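Type 3A cellulose-binding domain protein (Clostridium thermocellum, PDB 4B9P) probably serves as the extracellular cellulose-sensing module of the anti-sigma factor RsgI2, in which polysaccharide binding may lead to release and activation of the sigma factor SigI2. Local coordinates at residues N64-S67 and S68-T71; G91-N94 and S95-V98; Y124-W127 and N128-D132; T153-S157 and G158-W162. All coordinates share one frame; numbering follows the deposited sequence.

Contact 1. Residues N64-S67 and S68-T71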
ATOM      1  N   ASN A  64      12.356   5.382   3.763  1.00 18.57           N
ATOM      2  CA  ASN A  64      13.299   6.444   4.088  1.00 19.75           C
ATOM      3  C   ASN A  64      13.231   6.853   5.558  1.00 20.53           C
ATOM      4  O   ASN A  64      14.182   7.478   6.042  1.00 23.30           O
ATOM      5  CB  ASN A  64      13.107   7.661   3.162  1.00 20.09           C
ATOM      6  CG  ASN A  64      11.770   8.358   3.346  1.00 20.37           C
ATOM      7  OD1 ASN A  64      10.757   7.719   3.574  1.00 19.67           O
ATOM      8  ND2 ASN A  64      11.768   9.667   3.258  1.00 24.89           N
ATOM      9  N   ILE A  65      12.174   6.466   6.295  1.00 19.25           N
ATOM     10  CA  ILE A  65      12.133   6.710   7.752  1.00 19.40           C
ATOM     11  C   ILE A  65      12.454   5.464   8.561  1.00 19.89           C
ATOM     12  O   ILE A  65      12.410   5.491   9.789  1.00 21.16           O
ATOM     13  CB  ILE A  65      10.817   7.360   8.214  1.00 21.54           C
ATOM     14  CG1 ILE A  65       9.616   6.425   8.059  1.00 20.39           C
ATOM     15  CG2 ILE A  65      10.605   8.668   7.454  1.00 22.55           C
ATOM     16  CD1 ILE A  65       8.325   6.976   8.678  1.00 22.17           C
ATOM     17  N   THR A  66      12.861   4.422   7.836  1.00 20.32           N
ATOM     18  CA  THR A  66      13.161   3.056   8.318  1.00 20.79           C
ATOM     19  C   THR A  66      11.907   2.241   8.587  1.00 19.58           C
ATOM     20  O   THR A  66      10.883   2.750   9.047  1.00 20.06           O
ATOM     21  CB  THR A  66      14.182   2.953   9.478  1.00 20.90           C
ATOM     22  OG1 THR A  66      13.562   3.284  10.743  1.00 22.07           O
ATOM     23  CG2 THR A  66      15.439   3.810   9.203  1.00 23.57           C
ATOM     24  N   SER A  67      12.018   0.946   8.326  1.00 19.97           N
ATOM     25  CA  SER A  67      10.848   0.082   8.347  1.00 20.19           C
ATOM     26  C   SER A  67      10.230  -0.079   9.733  1.00 18.96           C
ATOM     27  O   SER A  67       9.039  -0.385   9.836  1.00 20.27           O
ATOM     28  CB  SER A  67      11.209  -1.268   7.726  1.00 21.40           C
ATOM     29  OG  SER A  67      12.171  -1.889   8.534  1.00 24.01           O
ATOM     30  N   SER A  68      11.002   0.159  10.786  1.00 20.00           N
ATOM     31  CA  SER A  68      10.466   0.013  12.118  1.00 20.45           C
ATOM     32  C   SER A  68       9.426   1.060  12.456  1.00 18.97           C
ATOM     33  O   SER A  68       8.722   0.884  13.428  1.00 20.12           O
ATOM     34  CB  SER A  68      11.585  -0.014  13.173  1.00 22.59           C
ATOM     35  OG  SER A  68      12.532   1.011  12.903  1.00 25.39           O
ATOM     36  N   LYS A  69       9.317   2.110  11.660  1.00 18.33           N
ATOM     37  CA  LYS A  69       8.278   3.137  11.852  1.00 17.83           C
ATOM     38  C   LYS A  69       7.005   2.886  11.037  1.00 17.51           C
ATOM     39  O   LYS A  69       6.035   3.639  11.140  1.00 18.72           O
ATOM     40  CB  LYS A  69       8.843   4.575  11.576  1.00 19.08           C
ATOM     41  CG  LYS A  69       9.908   4.942  12.605  1.00 22.07           C
ATOM     42  CD  LYS A  69      10.495   6.309  12.331  1.00 24.20           C
ATOM     43  CE  LYS A  69      11.586   6.594  13.369  1.00 29.26           C
ATOM     44  NZ  LYS A  69      12.096   7.963  13.259  1.00 30.77           N
ATOM     45  N   ILE A  70       7.027   1.830  10.217  1.00 17.71           N
ATOM     46  CA  ILE A  70       5.940   1.496   9.310  1.00 17.75           C
ATOM     47  C   ILE A  70       5.162   0.320   9.867  1.00 17.72           C
ATOM     48  O   ILE A  70       5.773  -0.614  10.399  1.00 19.09           O
ATOM     49  CB  ILE A  70       6.521   1.094   7.893  1.00 18.88           C
ATOM     50  CG1 ILE A  70       7.433   2.188   7.325  1.00 20.57           C
ATOM     51  CG2 ILE A  70       5.351   0.793   6.982  1.00 20.06           C
ATOM     52  CD1 ILE A  70       6.784   3.591   7.237  1.00 22.53           C
ATOM     53  N   THR A  71       3.842   0.362   9.719  1.00 17.83           N
ATOM     54  CA  THR A  71       2.994  -0.787  10.021  1.00 19.14           C
ATOM     55  C   THR A  71       2.268  -1.212   8.734  1.00 18.20           C
ATOM     56  O   THR A  71       2.000  -0.376   7.877  1.00 19.03           O
ATOM     57  CB  THR A  71       1.950  -0.468  11.119  1.00 19.89           C
ATOM     58  OG1 THR A  71       0.976   0.449  10.623  1.00 21.11           O
ATOM     59  CG2 THR A  71       2.618   0.184  12.313  1.00 22.63           C
TER

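Contact 2. Residues G91-N94 and S95-V98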
ATOM      1  N   GLY A  91       0.325   1.940   7.750  1.00 18.83           N
ATOM      2  CA  GLY A  91       0.227   3.009   8.712  1.00 19.64           C
ATOM      3  C   GLY A  91       1.591   3.260   9.304  1.00 18.80           C
ATOM      4  O   GLY A  91       2.620   2.782   8.791  1.00 18.50           O
ATOM      5  N   PHE A  92       1.591   4.023  10.396  1.00 17.95           N
ATOM      6  CA  PHE A  92       2.836   4.482  10.991  1.00 18.05           C
ATOM      7  C   PHE A  92       2.725   4.335  12.486  1.00 18.74           C
ATOM      8  O   PHE A  92       1.639   4.472  13.067  1.00 21.12           O
ATOM      9  CB  PHE A  92       3.029   5.949  10.616  1.00 18.02           C
ATOM     10  CG  PHE A  92       3.123   6.152   9.138  1.00 17.66           C
ATOM     11  CD1 PHE A  92       4.329   6.049   8.493  1.00 20.42           C
ATOM     12  CD2 PHE A  92       1.975   6.370   8.383  1.00 17.81           C
ATOM     13  CE1 PHE A  92       4.404   6.182   7.121  1.00 20.87           C
ATOM     14  CE2 PHE A  92       2.066   6.505   7.011  1.00 19.66           C
ATOM     15  CZ  PHE A  92       3.264   6.403   6.399  1.00 21.13           C
ATOM     16  N   THR A  93       3.849   4.107  13.151  1.00 18.28           N
ATOM     17  CA  THR A  93       3.795   3.921  14.603  1.00 19.30           C
ATOM     18  C   THR A  93       3.582   5.254  15.311  1.00 21.02           C
ATOM     19  O   THR A  93       3.763   6.341  14.735  1.00 21.54           O
ATOM     20  CB  THR A  93       5.063   3.297  15.124  1.00 19.54           C
ATOM     21  OG1 THR A  93       6.136   4.202  14.816  1.00 21.16           O
ATOM     22  CG2 THR A  93       5.291   1.913  14.507  1.00 20.11           C
ATOM     23  N   ASN A  94       3.221   5.163  16.586  1.00 23.33           N
ATOM     24  CA  ASN A  94       2.902   6.328  17.383  1.00 25.90           C
ATOM     25  C   ASN A  94       4.110   7.261  17.434  1.00 26.94           C
ATOM     26  O   ASN A  94       3.950   8.472  17.550  1.00 28.17           O
ATOM     27  CB  ASN A  94       2.485   5.880  18.783  1.00 29.18           C
ATOM     28  CG  ASN A  94       1.885   6.984  19.572  1.00 38.29           C
ATOM     29  OD1 ASN A  94       0.986   7.671  19.087  1.00 42.58           O
ATOM     30  ND2 ASN A  94       2.386   7.199  20.792  1.00 43.74           N
ATOM     31  N   SER A  95       5.317   6.697  17.372  1.00 25.24           N
ATOM     32  CA  SER A  95       6.559   7.448  17.459  1.00 25.97           C
ATOM     33  C   SER A  95       7.187   7.752  16.076  1.00 25.24           C
ATOM     34  O   SER A  95       8.338   8.168  15.990  1.00 27.20           O
ATOM     35  CB  SER A  95       7.505   6.699  18.381  1.00 26.94           C
ATOM     36  OG  SER A  95       7.118   6.850  19.762  1.00 28.23           O
ATOM     37  N   ALA A  96       6.433   7.585  14.996  1.00 23.74           N
ATOM     38  CA  ALA A  96       6.941   7.876  13.658  1.00 23.40           C
ATOM     39  C   ALA A  96       7.186   9.364  13.410  1.00 22.66           C
ATOM     40  O   ALA A  96       7.907   9.718  12.494  1.00 29.36           O
ATOM     41  CB  ALA A  96       5.999   7.344  12.604  1.00 23.49           C
ATOM     42  N   GLY A  97       6.556  10.238  14.192  1.00 23.06           N
ATOM     43  CA  GLY A  97       6.808  11.665  14.108  1.00 24.31           C
ATOM     44  C   GLY A  97       5.841  12.364  13.164  1.00 22.03           C
ATOM     45  O   GLY A  97       4.747  11.896  12.855  1.00 22.51           O
ATOM     46  N   VAL A  98       6.291  13.516  12.689  1.00 23.66           N
ATOM     47  CA  VAL A  98       5.452  14.434  11.950  1.00 25.83           C
ATOM     48  C   VAL A  98       6.006  14.589  10.550  1.00 25.69           C
ATOM     49  O   VAL A  98       7.223  14.668  10.364  1.00 28.62           O
ATOM     50  CB  VAL A  98       5.379  15.794  12.681  1.00 28.57           C
ATOM     51  CG1 VAL A  98       4.786  16.860  11.803  1.00 30.62           C
ATOM     52  CG2 VAL A  98       4.560  15.618  13.958  1.00 29.23           C
TER
HETATM   53  O   HOH W   1       5.468  10.656  16.825  1.00 36.73           O

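Contact 3. Residues Y124-W127 and N128-D132. With ZN (zinc ion), chain E; CA (calcium ion), chain B.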
ATOM      1  N   TYR A 124       2.813 -25.678  -1.828  1.00 17.54           N
ATOM      2  CA  TYR A 124       1.423 -25.493  -2.201  1.00 17.39           C
ATOM      3  C   TYR A 124       1.222 -25.636  -3.690  1.00 19.00           C
ATOM      4  O   TYR A 124       2.132 -25.361  -4.468  1.00 18.59           O
ATOM      5  CB  TYR A 124       0.967 -24.069  -1.810  1.00 18.11           C
ATOM      6  CG  TYR A 124       0.875 -23.837  -0.331  1.00 16.47           C
ATOM      7  CD1 TYR A 124      -0.160 -24.399   0.430  1.00 17.24           C
ATOM      8  CD2 TYR A 124       1.835 -23.093   0.331  1.00 17.43           C
ATOM      9  CE1 TYR A 124      -0.253 -24.192   1.798  1.00 17.07           C
ATOM     10  CE2 TYR A 124       1.760 -22.923   1.713  1.00 16.67           C
ATOM     11  CZ  TYR A 124       0.705 -23.447   2.428  1.00 15.41           C
ATOM     12  OH  TYR A 124       0.668 -23.237   3.786  1.00 16.22           O
ATOM     13  N   SER A 125      -0.015 -25.952  -4.090  1.00 19.41           N
ATOM     14  CA  SER A 125      -0.447 -25.756  -5.471  1.00 19.64           C
ATOM     15  C   SER A 125      -0.329 -24.266  -5.818  1.00 17.98           C
ATOM     16  O   SER A 125      -0.492 -23.387  -4.956  1.00 18.04           O
ATOM     17  CB  SER A 125      -1.895 -26.176  -5.631  1.00 23.75           C
ATOM     18  OG  SER A 125      -2.011 -27.582  -5.476  1.00 26.73           O
ATOM     19  N   GLU A 126      -0.138 -23.982  -7.090  1.00 18.61           N
ATOM     20  CA  GLU A 126       0.200 -22.638  -7.532  1.00 18.36           C
ATOM     21  C   GLU A 126      -0.813 -21.604  -7.052  1.00 18.19           C
ATOM     22  O   GLU A 126      -0.446 -20.483  -6.692  1.00 17.85           O
ATOM     23  CB  GLU A 126       0.280 -22.627  -9.083  1.00 23.12           C
ATOM     24  CG  GLU A 126       0.448 -21.273  -9.634  1.00 30.03           C
ATOM     25  CD  GLU A 126       0.578 -21.179 -11.142  1.00 30.74           C
ATOM     26  OE1 GLU A 126       1.083 -22.120 -11.770  1.00 34.54           O
ATOM     27  OE2 GLU A 126       0.202 -20.134 -11.728  1.00 34.59           O
ATOM     28  N   TRP A 127      -2.108 -21.931  -7.148  1.00 18.51           N
ATOM     29  CA  TRP A 127      -3.166 -20.962  -6.843  1.00 18.56           C
ATOM     30  C   TRP A 127      -3.149 -20.501  -5.384  1.00 16.75           C
ATOM     31  O   TRP A 127      -3.696 -19.439  -5.065  1.00 17.51           O
ATOM     32  CB  TRP A 127      -4.535 -21.482  -7.258  1.00 19.91           C
ATOM     33  CG  TRP A 127      -4.883 -22.766  -6.628  1.00 21.91           C
ATOM     34  CD1 TRP A 127      -5.413 -22.964  -5.369  1.00 24.54           C
ATOM     35  CD2 TRP A 127      -4.726 -24.069  -7.213  1.00 25.19           C
ATOM     36  NE1 TRP A 127      -5.596 -24.320  -5.154  1.00 28.10           N
ATOM     37  CE2 TRP A 127      -5.193 -25.015  -6.273  1.00 26.72           C
ATOM     38  CE3 TRP A 127      -4.252 -24.520  -8.447  1.00 27.01           C
ATOM     39  CZ2 TRP A 127      -5.198 -26.385  -6.535  1.00 28.82           C
ATOM     40  CZ3 TRP A 127      -4.260 -25.893  -8.711  1.00 28.16           C
ATOM     41  CH2 TRP A 127      -4.736 -26.800  -7.762  1.00 29.12           C
ATOM     42  N   ASN A 128      -2.493 -21.241  -4.502  1.00 16.72           N
ATOM     43  CA  ASN A 128      -2.445 -20.799  -3.110  1.00 17.04           C
ATOM     44  C   ASN A 128      -1.339 -19.769  -2.836  1.00 15.89           C
ATOM     45  O   ASN A 128      -1.269 -19.235  -1.713  1.00 16.52           O
ATOM     46  CB  ASN A 128      -2.328 -22.002  -2.137  1.00 18.42           C
ATOM     47  CG  ASN A 128      -3.672 -22.641  -1.841  1.00 21.32           C
ATOM     48  OD1 ASN A 128      -4.746 -21.975  -1.823  1.00 25.14           O
ATOM     49  ND2 ASN A 128      -3.654 -23.924  -1.658  1.00 22.47           N
ATOM     50  N   TYR A 129      -0.526 -19.431  -3.860  1.00 16.37           N
ATOM     51  CA  TYR A 129       0.450 -18.349  -3.705  1.00 16.58           C
ATOM     52  C   TYR A 129       0.505 -17.399  -4.884  1.00 16.77           C
ATOM     53  O   TYR A 129       1.120 -16.324  -4.758  1.00 18.52           O
ATOM     54  CB  TYR A 129       1.856 -18.833  -3.313  1.00 17.17           C
ATOM     55  CG  TYR A 129       2.470 -19.776  -4.349  1.00 17.30           C
ATOM     56  CD1 TYR A 129       3.198 -19.279  -5.422  1.00 20.09           C
ATOM     57  CD2 TYR A 129       2.322 -21.166  -4.241  1.00 18.15           C
ATOM     58  CE1 TYR A 129       3.756 -20.101  -6.337  1.00 21.29           C
ATOM     59  CE2 TYR A 129       2.902 -22.015  -5.163  1.00 19.40           C
ATOM     60  CZ  TYR A 129       3.632 -21.472  -6.191  1.00 21.22           C
ATOM     61  OH  TYR A 129       4.181 -22.325  -7.115  1.00 24.09           O
ATOM     62  N   MET A 130      -0.100 -17.758  -6.012  0.59 17.58           N
ATOM     63  CA  MET A 130      -0.015 -16.889  -7.186  0.59 17.15           C
ATOM     64  C   MET A 130      -1.235 -15.967  -7.241  0.59 15.91           C
ATOM     65  O   MET A 130      -2.379 -16.436  -7.336  0.59 16.40           O
ATOM     66  CB  MET A 130       0.047 -17.746  -8.442  0.59 19.01           C
ATOM     67  CG  MET A 130       0.522 -16.991  -9.659  0.59 17.86           C
ATOM     68  SD  MET A 130       2.310 -16.608  -9.629  0.59 19.70           S
ATOM     69  CE  MET A 130       2.953 -18.176 -10.262  0.59 22.26           C
ATOM     70  N   TYR A 131      -0.989 -14.659  -7.170  1.00 16.22           N
ATOM     71  CA  TYR A 131      -2.002 -13.632  -7.390  1.00 15.69           C
ATOM     72  C   TYR A 131      -2.212 -13.362  -8.859  1.00 17.48           C
ATOM     73  O   TYR A 131      -1.255 -13.411  -9.653  1.00 19.61           O
ATOM     74  CB  TYR A 131      -1.529 -12.340  -6.805  1.00 16.95           C
ATOM     75  CG  TYR A 131      -1.473 -12.275  -5.294  1.00 16.17           C
ATOM     76  CD1 TYR A 131      -2.631 -12.256  -4.539  1.00 17.23           C
ATOM     77  CD2 TYR A 131      -0.256 -12.155  -4.648  1.00 17.49           C
ATOM     78  CE1 TYR A 131      -2.568 -12.115  -3.151  1.00 17.01           C
ATOM     79  CE2 TYR A 131      -0.179 -11.988  -3.280  1.00 18.71           C
ATOM     80  CZ  TYR A 131      -1.337 -11.942  -2.544  1.00 17.18           C
ATOM     81  OH  TYR A 131      -1.254 -11.787  -1.172  1.00 19.19           O
ATOM     82  N   ASP A 132      -3.446 -12.955  -9.225  1.00 16.25           N
ATOM     83  CA  ASP A 132      -3.722 -12.322 -10.504  1.00 15.87           C
ATOM     84  C   ASP A 132      -3.815 -10.827 -10.260  1.00 16.21           C
ATOM     85  O   ASP A 132      -4.702 -10.390  -9.500  1.00 16.28           O
ATOM     86  CB  ASP A 132      -5.042 -12.858 -11.055  1.00 16.60           C
ATOM     87  CG  ASP A 132      -5.469 -12.121 -12.278  1.00 17.84           C
ATOM     88  OD1 ASP A 132      -6.184 -11.088 -12.191  1.00 19.12           O
ATOM     89  OD2 ASP A 132      -5.106 -12.587 -13.373  1.00 21.95           O
TER
HETATM   90 ZN    ZN E1170       0.453 -19.548 -13.538  0.75 53.24          ZN
HETATM   91 CA    CA B1167      -6.256 -10.463  -7.698  1.00 15.38          CA
HETATM   92  O   HOH W   2      -4.741 -17.379  -6.484  1.00 16.90           O
HETATM   93  O   HOH W   3      -4.012 -10.186  -6.683  1.00 17.00           O
HETATM   94  O   HOH W   4      -0.213 -19.418 -15.438  1.00 49.78           O

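Contact 4. Residues T153-S157 and G158-W162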
ATOM      1  N   THR A 153      -5.824   4.897  -1.671  1.00 16.51           N
ATOM      2  CA  THR A 153      -6.446   5.966  -0.883  1.00 17.25           C
ATOM      3  C   THR A 153      -5.626   6.279   0.351  1.00 16.85           C
ATOM      4  O   THR A 153      -4.851   5.451   0.834  1.00 17.50           O
ATOM      5  CB  THR A 153      -7.868   5.572  -0.438  1.00 18.55           C
ATOM      6  OG1 THR A 153      -7.810   4.282   0.187  1.00 19.14           O
ATOM      7  CG2 THR A 153      -8.822   5.527  -1.630  1.00 21.64           C
ATOM      8  N   VAL A 154      -5.786   7.499   0.857  1.00 16.69           N
ATOM      9  CA  VAL A 154      -5.067   7.942   2.055  1.00 17.22           C
ATOM     10  C   VAL A 154      -6.044   8.669   2.963  1.00 17.72           C
ATOM     11  O   VAL A 154      -6.817   9.515   2.488  1.00 18.51           O
ATOM     12  CB  VAL A 154      -3.869   8.887   1.741  1.00 18.28           C
ATOM     13  CG1 VAL A 154      -3.096   9.206   3.026  1.00 20.16           C
ATOM     14  CG2 VAL A 154      -2.949   8.304   0.672  1.00 19.74           C
ATOM     15  N   TYR A 155      -6.020   8.293   4.239  1.00 18.27           N
ATOM     16  CA  TYR A 155      -6.897   8.878   5.258  1.00 18.89           C
ATOM     17  C   TYR A 155      -6.040   9.531   6.332  1.00 19.33           C
ATOM     18  O   TYR A 155      -4.986   9.002   6.702  1.00 20.20           O
ATOM     19  CB  TYR A 155      -7.742   7.799   5.943  1.00 20.11           C
ATOM     20  CG  TYR A 155      -8.435   6.960   4.924  1.00 19.49           C
ATOM     21  CD1 TYR A 155      -7.750   5.923   4.299  1.00 20.37           C
ATOM     22  CD2 TYR A 155      -9.748   7.195   4.567  1.00 21.58           C
ATOM     23  CE1 TYR A 155      -8.339   5.133   3.351  1.00 21.87           C
ATOM     24  CE2 TYR A 155     -10.367   6.367   3.566  1.00 23.66           C
ATOM     25  CZ  TYR A 155      -9.628   5.338   2.971  1.00 22.64           C
ATOM     26  OH  TYR A 155     -10.140   4.496   1.996  1.00 25.01           O
ATOM     27  N   ILE A 156      -6.471  10.689   6.834  1.00 19.90           N
ATOM     28  CA  ILE A 156      -5.831  11.310   7.970  1.00 21.14           C
ATOM     29  C   ILE A 156      -6.910  11.393   9.046  1.00 22.07           C
ATOM     30  O   ILE A 156      -7.951  12.044   8.847  1.00 22.69           O
ATOM     31  CB  ILE A 156      -5.328  12.699   7.628  1.00 21.62           C
ATOM     32  CG1 ILE A 156      -4.448  12.662   6.370  1.00 22.06           C
ATOM     33  CG2 ILE A 156      -4.568  13.271   8.776  1.00 24.44           C
ATOM     34  CD1 ILE A 156      -3.847  14.026   5.942  1.00 25.19           C
ATOM     35  N   SER A 157      -6.648  10.768  10.192  1.00 22.53           N
ATOM     36  CA  SER A 157      -7.607  10.747  11.290  1.00 24.81           C
ATOM     37  C   SER A 157      -8.988  10.288  10.817  1.00 25.28           C
ATOM     38  O   SER A 157     -10.021  10.824  11.262  1.00 28.43           O
ATOM     39  CB  SER A 157      -7.692  12.114  11.969  1.00 26.49           C
ATOM     40  OG  SER A 157      -6.436  12.430  12.518  1.00 30.41           O
ATOM     41  N   GLY A 158      -9.009   9.319   9.905  1.00 23.51           N
ATOM     42  CA  GLY A 158     -10.245   8.718   9.445  1.00 25.63           C
ATOM     43  C   GLY A 158     -10.914   9.414   8.278  1.00 25.31           C
ATOM     44  O   GLY A 158     -11.866   8.873   7.718  1.00 28.00           O
ATOM     45  N   THR A 159     -10.425  10.585   7.888  1.00 22.82           N
ATOM     46  CA  THR A 159     -11.009  11.327   6.781  1.00 23.74           C
ATOM     47  C   THR A 159     -10.234  11.089   5.490  1.00 21.74           C
ATOM     48  O   THR A 159      -9.007  11.181   5.483  1.00 21.46           O
ATOM     49  CB  THR A 159     -11.032  12.835   7.088  1.00 26.95           C
ATOM     50  OG1 THR A 159     -11.855  13.038   8.233  1.00 30.25           O
ATOM     51  CG2 THR A 159     -11.635  13.594   5.950  1.00 29.82           C
ATOM     52  N   LEU A 160     -10.938  10.795   4.401  1.00 20.77           N
ATOM     53  CA  LEU A 160     -10.292  10.605   3.100  1.00 21.37           C
ATOM     54  C   LEU A 160      -9.641  11.906   2.598  1.00 21.60           C
ATOM     55  O   LEU A 160     -10.328  12.905   2.395  1.00 24.34           O
ATOM     56  CB  LEU A 160     -11.285  10.068   2.053  1.00 22.81           C
ATOM     57  CG  LEU A 160     -10.732   9.731   0.679  1.00 23.56           C
ATOM     58  CD1 LEU A 160      -9.836   8.518   0.724  1.00 23.77           C
ATOM     59  CD2 LEU A 160     -11.925   9.490  -0.301  1.00 27.09           C
ATOM     60  N   TYR A 161      -8.317  11.886   2.406  1.00 20.34           N
ATOM     61  CA  TYR A 161      -7.604  13.044   1.870  1.00 20.44           C
ATOM     62  C   TYR A 161      -7.002  12.814   0.492  1.00 19.27           C
ATOM     63  O   TYR A 161      -6.499  13.755  -0.107  1.00 22.48           O
ATOM     64  CB  TYR A 161      -6.484  13.493   2.822  1.00 22.82           C
ATOM     65  CG  TYR A 161      -6.915  14.541   3.792  1.00 23.10           C
ATOM     66  CD1 TYR A 161      -7.601  14.201   4.958  1.00 24.00           C
ATOM     67  CD2 TYR A 161      -6.674  15.890   3.535  1.00 24.95           C
ATOM     68  CE1 TYR A 161      -8.024  15.175   5.853  1.00 25.80           C
ATOM     69  CE2 TYR A 161      -7.090  16.872   4.419  1.00 27.48           C
ATOM     70  CZ  TYR A 161      -7.743  16.521   5.583  1.00 27.96           C
ATOM     71  OH  TYR A 161      -8.162  17.517   6.428  1.00 33.99           O
ATOM     72  N   TRP A 162      -7.030  11.579  -0.005  1.00 18.99           N
ATOM     73  CA  TRP A 162      -6.475  11.309  -1.324  1.00 18.70           C
ATOM     74  C   TRP A 162      -7.125  10.076  -1.896  1.00 18.42           C
ATOM     75  O   TRP A 162      -7.296   9.091  -1.190  1.00 18.59           O
ATOM     76  CB  TRP A 162      -4.954  11.033  -1.240  1.00 17.81           C
ATOM     77  CG  TRP A 162      -4.413  10.691  -2.576  1.00 18.07           C
ATOM     78  CD1 TRP A 162      -4.330   9.449  -3.113  1.00 17.96           C
ATOM     79  CD2 TRP A 162      -3.945  11.601  -3.574  1.00 17.77           C
ATOM     80  NE1 TRP A 162      -3.860   9.516  -4.407  1.00 18.65           N
ATOM     81  CE2 TRP A 162      -3.607  10.829  -4.705  1.00 17.35           C
ATOM     82  CE3 TRP A 162      -3.760  12.990  -3.608  1.00 18.81           C
ATOM     83  CZ2 TRP A 162      -3.098  11.395  -5.857  1.00 20.00           C
ATOM     84  CZ3 TRP A 162      -3.265  13.565  -4.759  1.00 19.61           C
ATOM     85  CH2 TRP A 162      -2.928  12.778  -5.866  1.00 20.60           C
TER
HETATM   86  O   HOH W   5     -10.790  13.709  10.724  1.00 61.04           O

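Contact 1. Residues N64-S67 and S68-T71
Ile65 and Thr66 meet Lys69 and Ile70 round a tight 3-10 turn that links strand 56-63 to strand 70-81 of the CBM3 beta-sandwich. Two successive backbone bonds wind it: Lys69 N donates to Thr66 O at 3.1 Å, and Ile70 N to Ser67 O at 3.0 Å. Apolar packing closes the inner side. With chi1 at 67°, CG1 of Ile65 sits between its own backbone N and carbonyl carbon, and its CD1 reaches Lys69 CB at 3.8 Å. The same methyl meets Ile70 CD1 at 4.0 Å, the two side chains crossing at about a right angle. Ile70 then continues inward onto Ile90, Phe92 and Ile107, tying the turn to the interior of the sandwich. Lys69, fully extended beyond CG, lays its methylenes alongside a carbonyl, with CD 3.3 Å from Ile65 O. Hydroxyls gather on the solvent side of Thr66 and Ser68. Ser68 OG and Thr66 OG1 form a weak pair at 3.3 Å, whose proton has another acceptor within reach. Thr66 OG1 is itself a donor, lying in the carbonyl plane of Ile65 and using a lone pair of Ile65 O at 2.7 Å.

Contact 2. Residues G91-N94 and S95-V98
Phe92 and Ala96 face each other through their beta carbons, CB to CB at 3.8 Å, but the phenyl ring does not follow that line. Its CG lies beside the backbone N and anti to the carbonyl carbon (chi1 -61°), which carries the ring away from Ala96 and into the interior, where it packs with Leu39, Val105 and Ile107. Ala96 therefore meets only the root of the aromatic side chain within this stretch. Its methyl also presses against the backbone before it, 3.2 Å from Thr93 O, a tight approach.

That carbonyl defines a type I beta turn from Thr93 to Ala96, which carries the chain off the end of strand 84-92 of the CBM3 sandwich towards the short strand 98-99. Ala96 N donates to Thr93 O at 3.0 Å, closing the turn. A chi1 of 61° tucks the Thr93 hydroxyl between its own amide nitrogen and carbonyl carbon, and from there OG1 comes within 3.4 Å of Ala96 N without a hydrogen bond. The same oxygen is 3.8 Å from Ala96 CB. At Asn94 and Ser95 the bonds to CB lead away from the other half of the turn, although Asn94 CB still lies 3.3 Å from Ser95 N. Beyond these two residues a water donates to Asn94 O at 2.8 Å and weakly accepts from Gly97 N, bridging the backbone outside the turn. Gly97, which has a positive phi, joins its backbone to Leu39, and Asn94 touches Ser40.

Contact 3. Residues Y124-W127 and N128-D132
Glu126 crosses Met130 obliquely and ends on a zinc ion. Its CB has a distant neighbour in Tyr129 OH. The next atom, CG, is anti to the backbone N (chi1 173°) and lies 3.7 Å from Met130 CB. CD lies near Met130 CE in the conformer given, one of two, so that approach is tentative. At the tip, OE2 binds zinc at 1.9 Å, whereas OE1 stays 3.2 Å from the metal: the carboxylate coordinates through one oxygen. A water at 2.0 Å and Glu19 also bind the ion.

The root of this side chain is fixed by a 3-10 turn. Asn128 N donates to Ser125 O, and Glu126 O accepts twice, from Tyr129 N at 3.0 Å and from Met130 N at 2.8 Å. The second donor arrives nearly along the C=O axis, the first from above the carbonyl plane. Glu126 O also sits over one face of the Tyr129 ring, 3.7 Å above its centre, while Tyr124 O comes in at the ring edge. A water donates to both Trp127 O and Met130 O where the chain leaves the turn for strand 131-132, in which Asp132 O binds calcium at 2.4 Å together with Thr49, Asp51, Ser135 and Asp136. One short stretch thus serves two metals by different chemistry: a side-chain carboxylate, whose negative charge the zinc probably offsets, and a neutral backbone carbonyl for the calcium.

Contact 4. Residues T153-S157 and G158-W162
Ile156 lays its CD1 over one face of the Tyr161 ring, 4.0 Å from the centroid, a CH-pi contact in which the two side chains cross at about a right angle. On the other face of the hairpin Leu160 makes a second, off-centre CH-pi contact, its CD1 reaching Tyr155 CE2 at 3.6 Å. With chi1 at -176° the leucine side chain swings opposite its own amide nitrogen, and chi2 of 69° turns CD1 onto the ring. Val154 and Trp162 pack through their beta carbons on the side of Ile156.

The backbone sets these partners. Strands 152-156 and 159-162 form an antiparallel hairpin closed by a type I' turn from Ile156 to Thr159, with paired bonds between those two residues. A classic beta bulge then lets Val154 O accept twice, from Tyr161 N at 2.8 Å in the carbonyl plane and from Trp162 N at 3.2 Å. Tyr161 thus faces Val154 together with Trp162.

Further out, Tyr155 OH bonds to Glu165 and receives the hydroxyl proton of Thr153, Ser157 OG bonds to Glu41, and Trp162 NE1 to Trp149 O. Backbone bonds thus set the register, apolar contacts pack both faces, and these polar ends are satisfied.

The four contacts follow one another along the chain within a single CBM3 module. Contacts 1 and 2 adjoin, their centres about 9 Å apart, because strands 70-81 and 84-92 are sheet neighbours: Lys69 pairs with Thr93 and Thr71 with Gly91 through the backbone. Contact 4 belongs to the same five-stranded sheet, at its other outer strand, 159-162, with its centre about 15 Å from that of contact 2. Contact 3 stands apart, its centre about 29 to 34 Å from the others, across the chain's centre from contacts 2 and 4. Three contacts thus lie on one sheet and the turns at its ends, while contact 3, with its zinc and calcium ligands, lies at a distance from them.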